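Local coordinates for BH2358 protein (Bacillus halodurans C-125, PDB 2RBD) that is of unknown function but may be a spore coat protein, and folds as a ferritin-like four-helix bundle, at residues I40-D45 with D90-G95; E46-L51 with F98-I103; G123-I126 with V130-M133. One frame throughout, in Å; residues are numbered along the deposited sequence. Where two conformers were deposited one is given.

Contact 1. Residues I40-D45 with D90-G95; sequences INHTGD and DDIPVG
Ile92 lays its CD1 methyl over one face of the His42 imidazole. This joins the last turn of helix 16-42 to the long connection between helix 46-72 and helix 100-124, at one end of a ferritin-like four-helix bundle. The methyl carbon CD1 of Ile92 sits 4.0 Å from the His42 ring centroid, 11° off the ring normal, which makes it a CH-pi contact over the centre. The two side chains cross at about a right angle. His42 has CG anti to its own carbonyl carbon (chi1 -74°), and this swings the ring to where its face meets the methyl. Ile92 CG2 adds a second touch at the rim of the ring, 4.1 Å from His42 CE1.

No hydrogen bond links the two segments. The ring is fixed by polar bonds at both nitrogens instead: His42 ND1 pairs with the backbone N of Phe98 and NE2 with Ala96 O of the second subunit, consistent with a neutral ring that carries its proton on NE2. Asn41 turns its amide away from Ile92, and its ND2 bonds Pro85 O of its own chain and Gly95 O of the second subunit, so this buried contact lies at the subunit interface. The same CD1 methyl of Ile92 reaches the backbone as well, 3.4 Å from Asn41 O and 3.9 Å from His42 CA.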
ATOM      1  N   ILE A  40     -12.398  15.530  20.151  1.00 13.18           N
ATOM      2  CA  ILE A  40     -13.284  16.689  20.322  0.60 14.93           C
ATOM      3  C   ILE A  40     -13.086  17.304  21.707  1.00 14.56           C
ATOM      4  O   ILE A  40     -13.018  18.508  21.851  1.00 16.58           O
ATOM      5  CB  ILE A  40     -14.786  16.298  20.095  0.60 15.89           C
ATOM      6  CG1 ILE A  40     -15.122  16.399  18.605  0.60 23.72           C
ATOM      7  CG2 ILE A  40     -15.757  17.182  20.902  0.60 18.04           C
ATOM      8  CD1 ILE A  40     -16.184  15.412  18.190  0.60 28.74           C
ATOM      9  N   ASN A  41     -12.973  16.454  22.718  1.00 15.13           N
ATOM     10  CA  ASN A  41     -12.753  16.902  24.089  1.00 13.96           C
ATOM     11  C   ASN A  41     -11.374  17.507  24.356  1.00 15.69           C
ATOM     12  O   ASN A  41     -11.219  18.277  25.305  1.00 18.61           O
ATOM     13  CB  ASN A  41     -13.038  15.762  25.047  1.00 14.39           C
ATOM     14  CG  ASN A  41     -14.540  15.474  25.172  1.00 16.84           C
ATOM     15  OD1 ASN A  41     -15.326  16.407  25.170  1.00 18.34           O
ATOM     16  ND2 ASN A  41     -14.920  14.227  25.323  1.00 15.40           N
ATOM     17  N   HIS A  42     -10.377  17.160  23.549  1.00 12.99           N
ATOM     18  CA  HIS A  42      -9.007  17.653  23.675  1.00 12.97           C
ATOM     19  C   HIS A  42      -8.747  18.899  22.855  1.00 17.32           C
ATOM     20  O   HIS A  42      -7.721  19.491  22.997  1.00 16.67           O
ATOM     21  CB  HIS A  42      -7.991  16.600  23.176  1.00 13.13           C
ATOM     22  CG  HIS A  42      -7.787  15.448  24.100  1.00 14.07           C
ATOM     23  ND1 HIS A  42      -6.651  15.280  24.841  1.00 11.50           N
ATOM     24  CD2 HIS A  42      -8.572  14.390  24.391  1.00 11.13           C
ATOM     25  CE1 HIS A  42      -6.734  14.162  25.546  1.00 14.51           C
ATOM     26  NE2 HIS A  42      -7.898  13.596  25.291  1.00 12.59           N
ATOM     27  N   THR A  43      -9.628  19.304  21.961  1.00 16.00           N
ATOM     28  CA  THR A  43      -9.371  20.356  20.987  0.70 17.28           C
ATOM     29  C   THR A  43      -9.799  21.735  21.519  1.00 18.99           C
ATOM     30  O   THR A  43     -10.893  21.845  22.076  1.00 20.56           O
ATOM     31  CB  THR A  43     -10.214  20.073  19.683  0.70 20.07           C
ATOM     32  OG1 THR A  43      -9.840  18.798  19.107  0.70 21.14           O
ATOM     33  CG2 THR A  43     -10.039  21.182  18.649  0.70 17.51           C
ATOM     34  N   GLY A  44      -8.996  22.747  21.246  1.00 22.94           N
ATOM     35  CA  GLY A  44      -9.376  24.118  21.527  1.00 25.92           C
ATOM     36  C   GLY A  44      -9.982  24.783  20.294  1.00 28.50           C
ATOM     37  O   GLY A  44     -11.055  25.422  20.358  1.00 31.60           O
ATOM     38  N   ASP A  45      -9.300  24.601  19.175  1.00 23.48           N
ATOM     39  CA  ASP A  45      -9.629  25.293  17.957  1.00 20.42           C
ATOM     40  C   ASP A  45     -10.987  24.917  17.391  1.00 20.26           C
ATOM     41  O   ASP A  45     -11.246  23.762  17.107  1.00 18.20           O
ATOM     42  CB  ASP A  45      -8.525  25.039  16.956  1.00 19.71           C
ATOM     43  CG  ASP A  45      -8.661  25.881  15.745  1.00 24.67           C
ATOM     44  OD1 ASP A  45      -9.447  25.499  14.864  1.00 22.84           O
ATOM     45  OD2 ASP A  45      -7.980  26.926  15.651  1.00 26.61           O
ATOM     46  N   ASP A  90      -9.743  22.249  30.184  1.00 24.02           N
ATOM     47  CA  ASP A  90      -8.834  22.618  31.279  1.00 25.38           C
ATOM     48  C   ASP A  90      -8.724  21.596  32.359  1.00 22.22           C
ATOM     49  O   ASP A  90      -7.876  21.731  33.217  1.00 27.24           O
ATOM     50  CB  ASP A  90      -9.269  23.916  31.954  1.00 29.09           C
ATOM     51  CG  ASP A  90      -9.205  25.101  31.025  1.00 40.86           C
ATOM     52  OD1 ASP A  90      -8.586  24.983  29.927  1.00 51.34           O
ATOM     53  OD2 ASP A  90      -9.800  26.149  31.393  1.00 54.70           O
ATOM     54  N   ASP A  91      -9.577  20.585  32.369  1.00 18.84           N
ATOM     55  CA  ASP A  91      -9.462  19.517  33.334  1.00 19.55           C
ATOM     56  C   ASP A  91      -8.567  18.384  32.870  1.00 16.29           C
ATOM     57  O   ASP A  91      -8.344  17.439  33.612  1.00 17.71           O
ATOM     58  CB  ASP A  91     -10.817  18.928  33.615  1.00 19.12           C
ATOM     59  CG  ASP A  91     -11.712  19.851  34.419  1.00 31.80           C
ATOM     60  OD1 ASP A  91     -11.192  20.809  35.039  1.00 29.95           O
ATOM     61  OD2 ASP A  91     -12.930  19.586  34.434  1.00 31.07           O
ATOM     62  N   ILE A  92      -8.072  18.445  31.649  1.00 16.92           N
ATOM     63  CA  ILE A  92      -7.238  17.345  31.141  1.00 15.80           C
ATOM     64  C   ILE A  92      -5.811  17.608  31.604  1.00 14.54           C
ATOM     65  O   ILE A  92      -5.240  18.656  31.267  1.00 16.62           O
ATOM     66  CB  ILE A  92      -7.262  17.206  29.598  1.00 14.90           C
ATOM     67  CG1 ILE A  92      -8.712  17.087  29.074  1.00 17.27           C
ATOM     68  CG2 ILE A  92      -6.423  16.001  29.167  1.00 14.24           C
ATOM     69  CD1 ILE A  92      -8.873  17.247  27.528  1.00 14.39           C
ATOM     70  N   PRO A  93      -5.207  16.667  32.357  1.00 15.67           N
ATOM     71  CA  PRO A  93      -3.791  16.846  32.730  1.00 17.99           C
ATOM     72  C   PRO A  93      -2.922  17.061  31.493  1.00 17.41           C
ATOM     73  O   PRO A  93      -3.115  16.371  30.477  1.00 14.96           O
ATOM     74  CB  PRO A  93      -3.438  15.520  33.370  1.00 16.75           C
ATOM     75  CG  PRO A  93      -4.725  14.994  33.892  1.00 18.07           C
ATOM     76  CD  PRO A  93      -5.747  15.412  32.893  1.00 17.45           C
ATOM     77  N   VAL A  94      -1.960  18.000  31.563  1.00 16.00           N
ATOM     78  CA  VAL A  94      -1.175  18.401  30.414  0.60 18.53           C
ATOM     79  C   VAL A  94      -0.504  17.212  29.721  1.00 16.89           C
ATOM     80  O   VAL A  94      -0.499  17.093  28.512  1.00 17.45           O
ATOM     81  CB  VAL A  94      -0.113  19.438  30.840  0.60 21.80           C
ATOM     82  CG1 VAL A  94       0.894  19.666  29.733  0.60 21.77           C
ATOM     83  CG2 VAL A  94      -0.807  20.742  31.236  0.60 22.10           C
ATOM     84  N   GLY A  95       0.040  16.310  30.521  1.00 18.93           N
ATOM     85  CA  GLY A  95       0.728  15.125  29.985  1.00 18.99           C
ATOM     86  C   GLY A  95      -0.181  14.124  29.267  1.00 18.31           C
ATOM     87  O   GLY A  95       0.305  13.297  28.514  1.00 17.52           O
TER

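Contact 2. Residues E46-L51 with F98-I103; sequences EDLKNL and FNDPEI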
ATOM      1  N   GLU A  46     -11.856  25.899  17.176  1.00 18.36           N
ATOM      2  CA  GLU A  46     -13.216  25.589  16.752  0.50 18.81           C
ATOM      3  C   GLU A  46     -13.308  25.111  15.289  1.00 16.06           C
ATOM      4  O   GLU A  46     -14.218  24.340  14.929  1.00 16.04           O
ATOM      5  CB  GLU A  46     -14.140  26.793  17.013  0.50 21.84           C
ATOM      6  CG  GLU A  46     -14.296  27.138  18.511  0.50 22.83           C
ATOM      7  CD  GLU A  46     -14.706  25.957  19.401  0.50 24.43           C
ATOM      8  OE1 GLU A  46     -15.723  25.296  19.122  0.50 26.68           O
ATOM      9  OE2 GLU A  46     -14.002  25.687  20.399  0.50 36.35           O
ATOM     10  N   ASP A  47     -12.391  25.563  14.450  1.00 15.50           N
ATOM     11  CA  ASP A  47     -12.350  25.137  13.054  1.00 16.37           C
ATOM     12  C   ASP A  47     -11.945  23.664  12.952  1.00 15.73           C
ATOM     13  O   ASP A  47     -12.510  22.905  12.177  1.00 16.51           O
ATOM     14  CB  ASP A  47     -11.389  25.995  12.248  1.00 16.06           C
ATOM     15  CG  ASP A  47     -11.809  27.475  12.201  1.00 23.49           C
ATOM     16  OD1 ASP A  47     -13.003  27.690  11.937  1.00 24.98           O
ATOM     17  OD2 ASP A  47     -10.952  28.377  12.415  1.00 28.54           O
ATOM     18  N   LEU A  48     -10.990  23.259  13.774  1.00 15.16           N
ATOM     19  CA  LEU A  48     -10.616  21.855  13.820  1.00 14.10           C
ATOM     20  C   LEU A  48     -11.765  21.043  14.393  1.00 14.73           C
ATOM     21  O   LEU A  48     -12.101  19.974  13.861  1.00 13.65           O
ATOM     22  CB  LEU A  48      -9.354  21.690  14.658  1.00 14.94           C
ATOM     23  CG  LEU A  48      -8.905  20.249  14.938  1.00 14.53           C
ATOM     24  CD1 LEU A  48      -8.723  19.493  13.640  1.00 12.83           C
ATOM     25  CD2 LEU A  48      -7.587  20.240  15.756  1.00 14.60           C
ATOM     26  N   LYS A  49     -12.405  21.528  15.454  1.00 13.98           N
ATOM     27  CA  LYS A  49     -13.525  20.826  16.040  0.70 14.98           C
ATOM     28  C   LYS A  49     -14.631  20.565  15.016  1.00 14.84           C
ATOM     29  O   LYS A  49     -15.217  19.479  14.940  1.00 16.24           O
ATOM     30  CB  LYS A  49     -14.079  21.637  17.199  0.70 18.00           C
ATOM     31  CG  LYS A  49     -14.780  20.827  18.232  0.70 24.70           C
ATOM     32  CD  LYS A  49     -15.110  21.680  19.492  0.70 23.97           C
ATOM     33  CE  LYS A  49     -13.866  22.340  20.136  0.70 36.27           C
ATOM     34  NZ  LYS A  49     -14.219  23.204  21.313  0.70 39.42           N
ATOM     35  N   ASN A  50     -14.910  21.569  14.192  1.00 14.85           N
ATOM     36  CA  ASN A  50     -15.938  21.411  13.204  1.00 15.17           C
ATOM     37  C   ASN A  50     -15.615  20.308  12.213  1.00 13.05           C
ATOM     38  O   ASN A  50     -16.484  19.568  11.784  1.00 14.52           O
ATOM     39  CB  ASN A  50     -16.142  22.703  12.419  1.00 16.31           C
ATOM     40  CG  ASN A  50     -16.938  23.752  13.196  1.00 21.82           C
ATOM     41  OD1 ASN A  50     -17.699  23.444  14.106  1.00 25.92           O
ATOM     42  ND2 ASN A  50     -16.752  25.009  12.807  1.00 23.66           N
ATOM     43  N   LEU A  51     -14.358  20.226  11.816  1.00 13.71           N
ATOM     44  CA  LEU A  51     -13.933  19.201  10.866  1.00 13.14           C
ATOM     45  C   LEU A  51     -13.929  17.802  11.492  1.00 12.83           C
ATOM     46  O   LEU A  51     -14.250  16.820  10.821  1.00 13.23           O
ATOM     47  CB  LEU A  51     -12.577  19.552  10.266  1.00 12.60           C
ATOM     48  CG  LEU A  51     -12.630  20.608   9.146  1.00 17.90           C
ATOM     49  CD1 LEU A  51     -11.246  21.226   8.834  1.00 20.46           C
ATOM     50  CD2 LEU A  51     -13.256  20.011   7.866  1.00 19.55           C
ATOM     51  N   PHE A  98      -3.837  15.891  24.077  1.00 13.82           N
ATOM     52  CA  PHE A  98      -3.440  16.009  22.702  1.00 13.84           C
ATOM     53  C   PHE A  98      -3.725  17.417  22.254  1.00 16.70           C
ATOM     54  O   PHE A  98      -4.788  17.965  22.498  1.00 17.51           O
ATOM     55  CB  PHE A  98      -4.182  15.000  21.816  1.00 16.69           C
ATOM     56  CG  PHE A  98      -3.771  13.565  22.094  1.00 18.92           C
ATOM     57  CD1 PHE A  98      -2.689  13.015  21.487  1.00 28.12           C
ATOM     58  CD2 PHE A  98      -4.454  12.818  23.012  1.00 21.73           C
ATOM     59  CE1 PHE A  98      -2.308  11.681  21.796  1.00 24.56           C
ATOM     60  CE2 PHE A  98      -4.053  11.516  23.320  1.00 25.56           C
ATOM     61  CZ  PHE A  98      -2.980  10.984  22.721  1.00 20.96           C
ATOM     62  N   ASN A  99      -2.737  17.989  21.617  1.00 15.04           N
ATOM     63  CA  ASN A  99      -2.799  19.362  21.173  1.00 15.90           C
ATOM     64  C   ASN A  99      -3.267  19.465  19.736  1.00 15.87           C
ATOM     65  O   ASN A  99      -3.088  18.546  18.960  1.00 15.84           O
ATOM     66  CB  ASN A  99      -1.410  19.992  21.348  1.00 20.29           C
ATOM     67  CG  ASN A  99      -0.946  19.896  22.786  1.00 29.83           C
ATOM     68  OD1 ASN A  99      -1.569  20.500  23.656  1.00 34.06           O
ATOM     69  ND2 ASN A  99       0.070  19.052  23.063  1.00 37.54           N
ATOM     70  N   ASP A 100      -3.746  20.649  19.367  1.00 15.17           N
ATOM     71  CA  ASP A 100      -4.424  20.831  18.085  1.00 15.73           C
ATOM     72  C   ASP A 100      -3.591  20.429  16.858  1.00 14.95           C
ATOM     73  O   ASP A 100      -4.064  19.700  16.026  1.00 14.59           O
ATOM     74  CB  ASP A 100      -4.925  22.272  17.924  1.00 17.08           C
ATOM     75  CG  ASP A 100      -5.996  22.626  18.932  1.00 22.33           C
ATOM     76  OD1 ASP A 100      -6.604  21.715  19.535  1.00 19.56           O
ATOM     77  OD2 ASP A 100      -6.235  23.814  19.141  1.00 20.52           O
ATOM     78  N   PRO A 101      -2.336  20.896  16.756  1.00 14.65           N
ATOM     79  CA  PRO A 101      -1.559  20.478  15.588  1.00 15.02           C
ATOM     80  C   PRO A 101      -1.375  18.969  15.469  1.00 15.19           C
ATOM     81  O   PRO A 101      -1.430  18.423  14.361  1.00 17.48           O
ATOM     82  CB  PRO A 101      -0.210  21.139  15.809  1.00 18.37           C
ATOM     83  CG  PRO A 101      -0.482  22.204  16.800  1.00 19.14           C
ATOM     84  CD  PRO A 101      -1.569  21.785  17.639  1.00 17.60           C
ATOM     85  N   GLU A 102      -1.158  18.315  16.595  1.00 15.43           N
ATOM     86  CA  GLU A 102      -0.957  16.887  16.518  0.60 14.27           C
ATOM     87  C   GLU A 102      -2.276  16.125  16.257  1.00 14.70           C
ATOM     88  O   GLU A 102      -2.240  15.150  15.511  1.00 14.05           O
ATOM     89  CB  GLU A 102      -0.176  16.395  17.719  0.60 14.22           C
ATOM     90  CG  GLU A 102       1.313  16.771  17.657  0.60 21.03           C
ATOM     91  CD  GLU A 102       1.595  18.234  17.946  0.60 27.96           C
ATOM     92  OE1 GLU A 102       0.896  18.823  18.805  0.60 23.61           O
ATOM     93  OE2 GLU A 102       2.532  18.790  17.321  0.60 22.03           O
ATOM     94  N   ILE A 103      -3.407  16.612  16.735  1.00 14.14           N
ATOM     95  CA  ILE A 103      -4.725  16.053  16.410  1.00 13.53           C
ATOM     96  C   ILE A 103      -4.956  16.168  14.900  1.00 13.68           C
ATOM     97  O   ILE A 103      -5.348  15.218  14.240  1.00 13.21           O
ATOM     98  CB  ILE A 103      -5.836  16.786  17.162  1.00 13.57           C
ATOM     99  CG1 ILE A 103      -5.769  16.455  18.660  1.00 15.12           C
ATOM    100  CG2 ILE A 103      -7.236  16.376  16.630  1.00 10.43           C
ATOM    101  CD1 ILE A 103      -6.598  17.398  19.542  1.00 13.53           C
TER
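The two backbones come nearest at Leu48 and Asp100, whose CA atoms are 7.6 Å apart, so that the first turns of helix 46-72 and helix 100-124 lie side by side. Leu48 spans this gap with one methyl. Its CG is anti to the backbone N (chi1 174°) and CD2 continues the chain anti to CA, so CD2 leads toward the other helix. Leu48 CD2 rests 3.6 Å from Asp100 O. It also lies 4.0 Å from Asp100 CB. On the Ile103 side, Leu48 CD2 is 4.0 Å from CG2, the branch of Ile103 that is anti to its backbone N. The methyl thus fits between two residues three apart on the facing helix. It meets a backbone carbonyl, the carbon stem of an aspartate and an isoleucine branch, and no hydrogen bond crosses.

The carboxylate of Asp100 does other work: its OD1 accepts from Gly44 N and its OD2 from Asp45 N, so the aspartate that opens one helix is tied to Asp45, the N-cap of the other.

Two further helices close around the contact and complete the four-helix bundle, with Leu48 also packing on Leu151 of helix 128-155 and Ile103 on Phe39 and His42 of helix 16-42.

Contact 3. Residues G123-I126 with V130-M133; sequences GQSI and VALM
Ser125 packs against Val130 and Ala131 where the chain turns from helix 100-124 into helix 128-155. The two helices form a helical hairpin with a very short connection, and this contact lies at its closed end. The CA atoms of Ser125 and Ala131 are 5.6 Å apart, and the two side chains that meet there, serine and alanine, are small.

The van der Waals contacts come first. Ser125 CB faces the methyl of Ala131, with the two CB atoms 3.9 Å apart. The Ser125 hydroxyl lies against the side of valine: OG is 3.4 Å from Val130 CG1 and 3.8 Å from Val130 CB. That methyl is the valine branch anti to the backbone N (chi1 178°). Val130 and Ala131 both point CB toward 123-126, one meeting the hydroxyl and the other the carbon that bears it.

No polar bond joins the two segments; those of 123-126 go to other residues. Ser125 OG is 3.7 Å from Ala131 N, and no hydrogen bond is made there. The hydroxyl instead donates to Ile121 O, one turn back in helix 100-124. The torsion that puts OG anti to the carbonyl carbon (chi1 -72°) leaves it beside the backbone N, on the side of that earlier turn. The turn also lies near a subunit boundary, where Ile126 O takes a bond from Lys153 NZ of the third subunit.

The chemistry is therefore divided. Across the hairpin end the segments meet through carbon contacts and the flank of a hydroxyl, while the proton of that buried hydroxyl is spent on the helix it follows.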
ATOM      1  N   GLY A 123     -10.090  -2.238  -6.091  1.00 14.25           N
ATOM      2  CA  GLY A 123      -9.263  -3.124  -6.907  1.00 15.60           C
ATOM      3  C   GLY A 123      -9.482  -4.615  -6.737  1.00 16.63           C
ATOM      4  O   GLY A 123      -9.327  -5.372  -7.697  1.00 20.20           O
ATOM      5  N   GLN A 124      -9.858  -5.055  -5.543  1.00 15.03           N
ATOM      6  CA  GLN A 124     -10.032  -6.462  -5.270  0.90 18.46           C
ATOM      7  C   GLN A 124     -11.486  -6.900  -5.403  1.00 16.82           C
ATOM      8  O   GLN A 124     -11.799  -8.085  -5.295  1.00 17.70           O
ATOM      9  CB  GLN A 124      -9.481  -6.796  -3.895  0.90 20.08           C
ATOM     10  CG  GLN A 124     -10.347  -6.390  -2.750  0.90 29.22           C
ATOM     11  CD  GLN A 124      -9.867  -7.025  -1.431  0.90 34.30           C
ATOM     12  OE1 GLN A 124     -10.627  -7.744  -0.765  0.90 44.04           O
ATOM     13  NE2 GLN A 124      -8.580  -6.794  -1.082  0.90 41.57           N
ATOM     14  N   SER A 125     -12.359  -5.950  -5.655  1.00 16.11           N
ATOM     15  CA  SER A 125     -13.787  -6.236  -5.742  1.00 15.97           C
ATOM     16  C   SER A 125     -14.179  -6.934  -7.034  1.00 18.11           C
ATOM     17  O   SER A 125     -13.642  -6.665  -8.086  1.00 17.83           O
ATOM     18  CB  SER A 125     -14.616  -4.953  -5.643  1.00 17.07           C
ATOM     19  OG  SER A 125     -14.591  -4.450  -4.318  1.00 27.59           O
ATOM     20  N   ILE A 126     -15.106  -7.864  -6.911  1.00 15.86           N
ATOM     21  CA  ILE A 126     -15.738  -8.540  -8.049  1.00 15.54           C
ATOM     22  C   ILE A 126     -17.203  -8.194  -8.091  1.00 17.63           C
ATOM     23  O   ILE A 126     -17.753  -7.979  -9.165  1.00 19.25           O
ATOM     24  CB  ILE A 126     -15.533 -10.054  -7.961  1.00 14.37           C
ATOM     25  CG1 ILE A 126     -14.050 -10.388  -8.075  1.00 17.25           C
ATOM     26  CG2 ILE A 126     -16.337 -10.763  -9.069  1.00 20.28           C
ATOM     27  CD1 ILE A 126     -13.718 -11.888  -8.027  1.00 21.01           C
ATOM     28  N   VAL A 130     -19.981  -3.342  -4.445  1.00 16.17           N
ATOM     29  CA  VAL A 130     -18.891  -3.112  -3.462  1.00 16.64           C
ATOM     30  C   VAL A 130     -17.889  -2.106  -4.047  1.00 14.76           C
ATOM     31  O   VAL A 130     -17.538  -1.126  -3.390  1.00 14.60           O
ATOM     32  CB  VAL A 130     -18.202  -4.430  -3.011  1.00 16.29           C
ATOM     33  CG1 VAL A 130     -17.033  -4.152  -2.029  1.00 17.84           C
ATOM     34  CG2 VAL A 130     -19.226  -5.427  -2.389  1.00 19.18           C
ATOM     35  N   ALA A 131     -17.501  -2.303  -5.301  1.00 15.11           N
ATOM     36  CA  ALA A 131     -16.613  -1.372  -5.968  1.00 14.40           C
ATOM     37  C   ALA A 131     -17.191   0.033  -6.016  1.00 16.12           C
ATOM     38  O   ALA A 131     -16.491   1.037  -5.767  1.00 15.76           O
ATOM     39  CB  ALA A 131     -16.326  -1.878  -7.384  1.00 13.07           C
ATOM     40  N   LEU A 132     -18.483   0.126  -6.341  1.00 16.06           N
ATOM     41  CA  LEU A 132     -19.124   1.421  -6.458  0.60 15.12           C
ATOM     42  C   LEU A 132     -19.241   2.110  -5.118  1.00 14.40           C
ATOM     43  O   LEU A 132     -19.039   3.324  -5.038  1.00 14.57           O
ATOM     44  CB  LEU A 132     -20.501   1.353  -7.128  0.60 14.49           C
ATOM     45  CG  LEU A 132     -20.467   1.246  -8.652  0.60 14.71           C
ATOM     46  CD1 LEU A 132     -21.869   1.010  -9.152  0.60 18.75           C
ATOM     47  CD2 LEU A 132     -19.884   2.483  -9.329  0.60 18.53           C
HETATM   48  N   MSE A 133     -19.563   1.361  -4.053  1.00 14.90           N
HETATM   49  CA  MSE A 133     -19.634   1.953  -2.714  1.00 15.66           C
HETATM   50  C   MSE A 133     -18.320   2.635  -2.328  1.00 13.02           C
HETATM   51  O   MSE A 133     -18.282   3.789  -1.838  1.00 12.59           O
HETATM   52  CB  MSE A 133     -19.938   0.836  -1.690  1.00 14.43           C
HETATM   53  CG  MSE A 133     -20.064   1.336  -0.300  1.00 16.51           C
HETATM   54 SE   MSE A 133     -20.519  -0.150   0.940  0.80 20.88          SE
HETATM   55  CE  MSE A 133     -22.213  -0.750   0.179  1.00 24.01           C
TER

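How the contacts relate
Contacts 1 and 2 form one connected region at one end of the bundle, with centres 10 Å apart. Their segments alternate along the chain, and they touch directly. The tail of helix 16-42 and the loop after it, in contact 1, bond to the residues that lead into helix 100-124, in contact 2. Both contacts reach the second subunit. Contact 3 lies at the opposite end, across the centre of the chain. Its centre is 40 Å from that of contact 1 and 33 Å from that of contact 2. It shares helix 100-124 with contact 2, but their nearest atoms stay about 19 Å apart.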